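PDB 5X5H: cystathionine beta-lyases/cystathionine gamma-synthases from Corynebacterium glutamicum, which acts as a pyridoxal-phosphate-dependent cystathionine gamma-synthase, probably joining O-succinyl-L-homoserine and L-cysteine into L,L-cystathionine with release of succinate. Local coordinates for the pyridoxal-5'-phosphate site. Residues are numbered along the deposited sequence; one frame, centred on the assembly and turned at random. Chains: chain A/B, Cystathionine beta-lyases/cystathionine gamma-synthases.

The pyridoxal-5'-phosphate site. Residues chain A 81-83, 107, 150, 154, 179, 181-182, 201, 203-204, 213-214, 333; chain B 52, 54. With PLP (pyridoxal-5'-phosphate), chain C.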
# COMPACT_ATOMS: atom_id res chain seq x y z
N SER A 81 -10.26 5.39 13.98
CA SER A 81 -11.17 6.44 13.49
C SER A 81 -11.25 7.45 14.60
O SER A 81 -10.93 7.22 15.76
CB SER A 81 -12.53 5.87 13.06
OG SER A 81 -13.20 5.39 14.27
N GLY A 82 -11.76 8.62 14.24
CA GLY A 82 -12.14 9.66 15.22
C GLY A 82 -13.17 9.13 16.21
O GLY A 82 -13.04 9.35 17.46
N MET A 83 -14.17 8.42 15.73
CA MET A 83 -15.12 7.80 16.61
C MET A 83 -14.55 6.83 17.55
O MET A 83 -14.91 6.77 18.74
CB MET A 83 -16.23 7.13 15.83
CG MET A 83 -17.22 8.09 15.17
SD MET A 83 -17.95 9.37 16.24
CE MET A 83 -18.30 8.42 17.70
N TYR A 107 -20.88 16.96 16.22
CA TYR A 107 -20.90 15.96 15.29
C TYR A 107 -21.96 14.92 15.80
O TYR A 107 -21.99 14.45 16.98
CB TYR A 107 -19.45 15.32 15.09
CG TYR A 107 -19.49 14.23 14.18
CD1 TYR A 107 -20.01 14.34 12.85
CD2 TYR A 107 -19.04 12.95 14.51
CE1 TYR A 107 -20.14 13.28 11.95
CE2 TYR A 107 -19.13 11.94 13.64
CZ TYR A 107 -19.63 12.01 12.33
OH TYR A 107 -19.80 10.93 11.48
N GLU A 150 -16.53 21.00 21.11
CA GLU A 150 -16.04 21.11 19.75
C GLU A 150 -15.99 22.55 19.44
O GLU A 150 -16.99 23.26 19.64
CB GLU A 150 -16.97 20.57 18.71
CG GLU A 150 -17.02 19.21 18.54
CD GLU A 150 -18.02 18.80 17.47
OE1 GLU A 150 -18.36 19.50 16.48
OE2 GLU A 150 -18.42 17.65 17.57
N ASN A 154 -19.45 21.36 14.42
CA ASN A 154 -19.83 20.80 13.14
C ASN A 154 -21.31 20.62 13.22
O ASN A 154 -21.74 19.79 14.08
CB ASN A 154 -19.18 19.38 13.08
CG ASN A 154 -19.49 18.62 11.84
OD1 ASN A 154 -20.28 19.05 10.98
ND2 ASN A 154 -18.75 17.47 11.64
N ASP A 179 -12.51 18.57 20.98
CA ASP A 179 -12.43 17.96 19.63
C ASP A 179 -11.98 19.08 18.70
O ASP A 179 -12.74 20.02 18.42
CB ASP A 179 -13.74 17.34 19.28
CG ASP A 179 -13.80 16.77 17.86
OD1 ASP A 179 -12.92 17.10 17.02
OD2 ASP A 179 -14.82 16.03 17.58
N THR A 181 -10.81 18.84 15.57
CA THR A 181 -10.79 18.37 14.20
C THR A 181 -10.84 19.52 13.22
O THR A 181 -10.06 19.56 12.26
CB THR A 181 -11.91 17.37 13.95
OG1 THR A 181 -11.76 16.20 14.79
CG2 THR A 181 -12.03 16.95 12.55
N PHE A 182 -11.87 20.39 13.32
CA PHE A 182 -12.08 21.47 12.32
C PHE A 182 -10.99 22.49 12.31
O PHE A 182 -10.52 22.86 11.19
CB PHE A 182 -13.41 22.15 12.61
CG PHE A 182 -14.56 21.53 12.00
CD1 PHE A 182 -14.74 20.13 11.84
CD2 PHE A 182 -15.66 22.34 11.63
CE1 PHE A 182 -15.86 19.61 11.21
CE2 PHE A 182 -16.77 21.81 11.04
CZ PHE A 182 -16.91 20.48 10.80
N SER A 201 -10.27 13.70 14.59
CA SER A 201 -10.51 12.80 13.45
C SER A 201 -9.40 13.13 12.41
O SER A 201 -9.51 14.17 11.79
CB SER A 201 -11.83 13.02 12.87
OG SER A 201 -11.88 12.29 11.61
N THR A 203 -9.01 11.63 9.76
CA THR A 203 -9.72 11.48 8.50
C THR A 203 -9.84 12.75 7.71
O THR A 203 -9.97 12.71 6.48
CB THR A 203 -11.13 10.94 8.85
OG1 THR A 203 -10.99 9.81 9.72
CG2 THR A 203 -11.85 10.50 7.59
N LYS A 204 -9.93 13.85 8.43
CA LYS A 204 -10.22 15.16 7.87
C LYS A 204 -8.93 15.92 7.50
O LYS A 204 -8.24 15.44 6.64
CB LYS A 204 -11.17 15.90 8.81
CG LYS A 204 -12.36 15.20 9.38
CD LYS A 204 -13.11 14.47 8.41
CE LYS A 204 -14.42 13.74 9.02
NZ LYS A 204 -15.26 14.19 10.21
N VAL A 213 -9.12 6.81 7.09
CA VAL A 213 -9.94 7.03 8.29
C VAL A 213 -8.98 6.86 9.47
O VAL A 213 -8.23 5.89 9.53
CB VAL A 213 -11.10 6.09 8.35
CG1 VAL A 213 -11.87 6.27 9.62
CG2 VAL A 213 -12.02 6.29 7.15
N GLY A 214 -9.01 7.75 10.45
CA GLY A 214 -8.17 7.65 11.63
C GLY A 214 -8.56 8.64 12.72
O GLY A 214 -9.25 9.62 12.45
N LEU A 333 -14.99 16.01 5.01
CA LEU A 333 -14.42 17.34 4.98
C LEU A 333 -12.94 17.30 5.17
O LEU A 333 -12.38 16.24 5.57
CB LEU A 333 -15.11 18.25 6.05
CG LEU A 333 -14.86 17.82 7.48
CD1 LEU A 333 -13.85 18.66 8.19
CD2 LEU A 333 -16.14 17.68 8.28
N TYR B 52 -19.61 6.66 3.22
CA TYR B 52 -18.52 7.14 4.06
C TYR B 52 -17.87 5.87 4.57
O TYR B 52 -18.56 4.96 5.04
CB TYR B 52 -19.06 7.98 5.22
CG TYR B 52 -17.99 8.59 6.06
CD1 TYR B 52 -17.20 9.66 5.59
CD2 TYR B 52 -17.80 8.21 7.35
CE1 TYR B 52 -16.20 10.19 6.41
CE2 TYR B 52 -16.80 8.72 8.15
CZ TYR B 52 -16.05 9.77 7.69
OH TYR B 52 -15.12 10.41 8.47
N ARG B 54 -16.18 4.70 7.13
CA ARG B 54 -16.48 4.14 8.46
C ARG B 54 -17.83 3.45 8.51
O ARG B 54 -18.01 2.45 9.23
CB ARG B 54 -16.44 5.30 9.49
CG ARG B 54 -16.89 4.76 10.87
CD ARG B 54 -16.64 5.64 12.04
NE ARG B 54 -16.74 7.01 11.87
CZ ARG B 54 -17.86 7.73 11.75
NH1 ARG B 54 -17.78 9.00 11.57
NH2 ARG B 54 -19.04 7.17 11.74
N1 PLP C . -15.46 14.91 15.22
C2 PLP C . -15.71 15.74 14.23
C2A PLP C . -15.73 17.20 14.56
C3 PLP C . -15.77 15.29 12.95
O3 PLP C . -16.00 16.11 11.88
C4 PLP C . -15.65 13.92 12.66
C4A PLP C . -15.75 13.45 11.26
C5 PLP C . -15.55 13.01 13.74
C6 PLP C . -15.44 13.58 15.00
C5A PLP C . -15.54 11.49 13.58
O4P PLP C . -14.29 11.02 13.00
P PLP C . -14.27 9.72 12.08
O1P PLP C . -15.21 9.97 10.93
O2P PLP C . -12.79 9.69 11.74
O3P PLP C . -14.68 8.53 12.95
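Pyridoxal-5'-phosphate, the cofactor, is almost wholly buried and joined covalently to the catalytic lysine: A:Lys204 NZ lies 1.4 Å from PLP C4A, the linkage of the internal aldimine of fold-type I enzymes. The lysine chain bends at chi2 and chi4 (-47° and 30°) to reach this carbon, and its NZ also hydrogen-bonds the ring hydroxyl oxygen PLP O3 at 2.6 Å, which should help keep the imine close to the ring plane. A:Asn154 ND2 adds a weak bond to O3.

The pyridine is clamped between A:Tyr107, whose ring stacks over one face with the planes 18° apart, and A:Ser201 CB and A:Thr181 on the other. At the far end of the ring, A:Asp179 OD2 is 2.7 Å from PLP N1, a contact expected to favour a protonated, electron-withdrawing pyridinium. Its other oxygen, OD1, accepts from both the hydroxyl and the backbone N of A:Thr181, so A:Thr181, which also lies on the ring face, probably holds the turn of the carboxylate; A:Glu150 likewise ties down the backbone of A:Tyr107 and A:Asn154.

Every terminal phosphate oxygen has several donors. O2P takes the backbone N of A:Gly82 and the hydroxyls of A:Ser201 and A:Thr203, the last at 2.7 Å from its OG1. O3P receives the backbone N of A:Met83 and, in a salt bridge of 2.8 Å, NE of B:Arg54. This arginine grips side-on, its NH1 reaching PLP O1P in the guanidinium plane and also A:Tyr107 OH at 2.8 Å, which probably helps steady the stacked ring. A:Met83 CG covers one guanidinium face and B:Tyr52 CE2 the other; the B:Tyr52 hydroxyl bonds O1P.

The phosphate sits at the N-terminus of helix 82-93, whose dipole may favour its charge, while strands 175-179 and 197-201 end at the ring. B:Tyr52 and B:Arg54 come from the neighbouring subunit, so the active site is completed across a subunit interface.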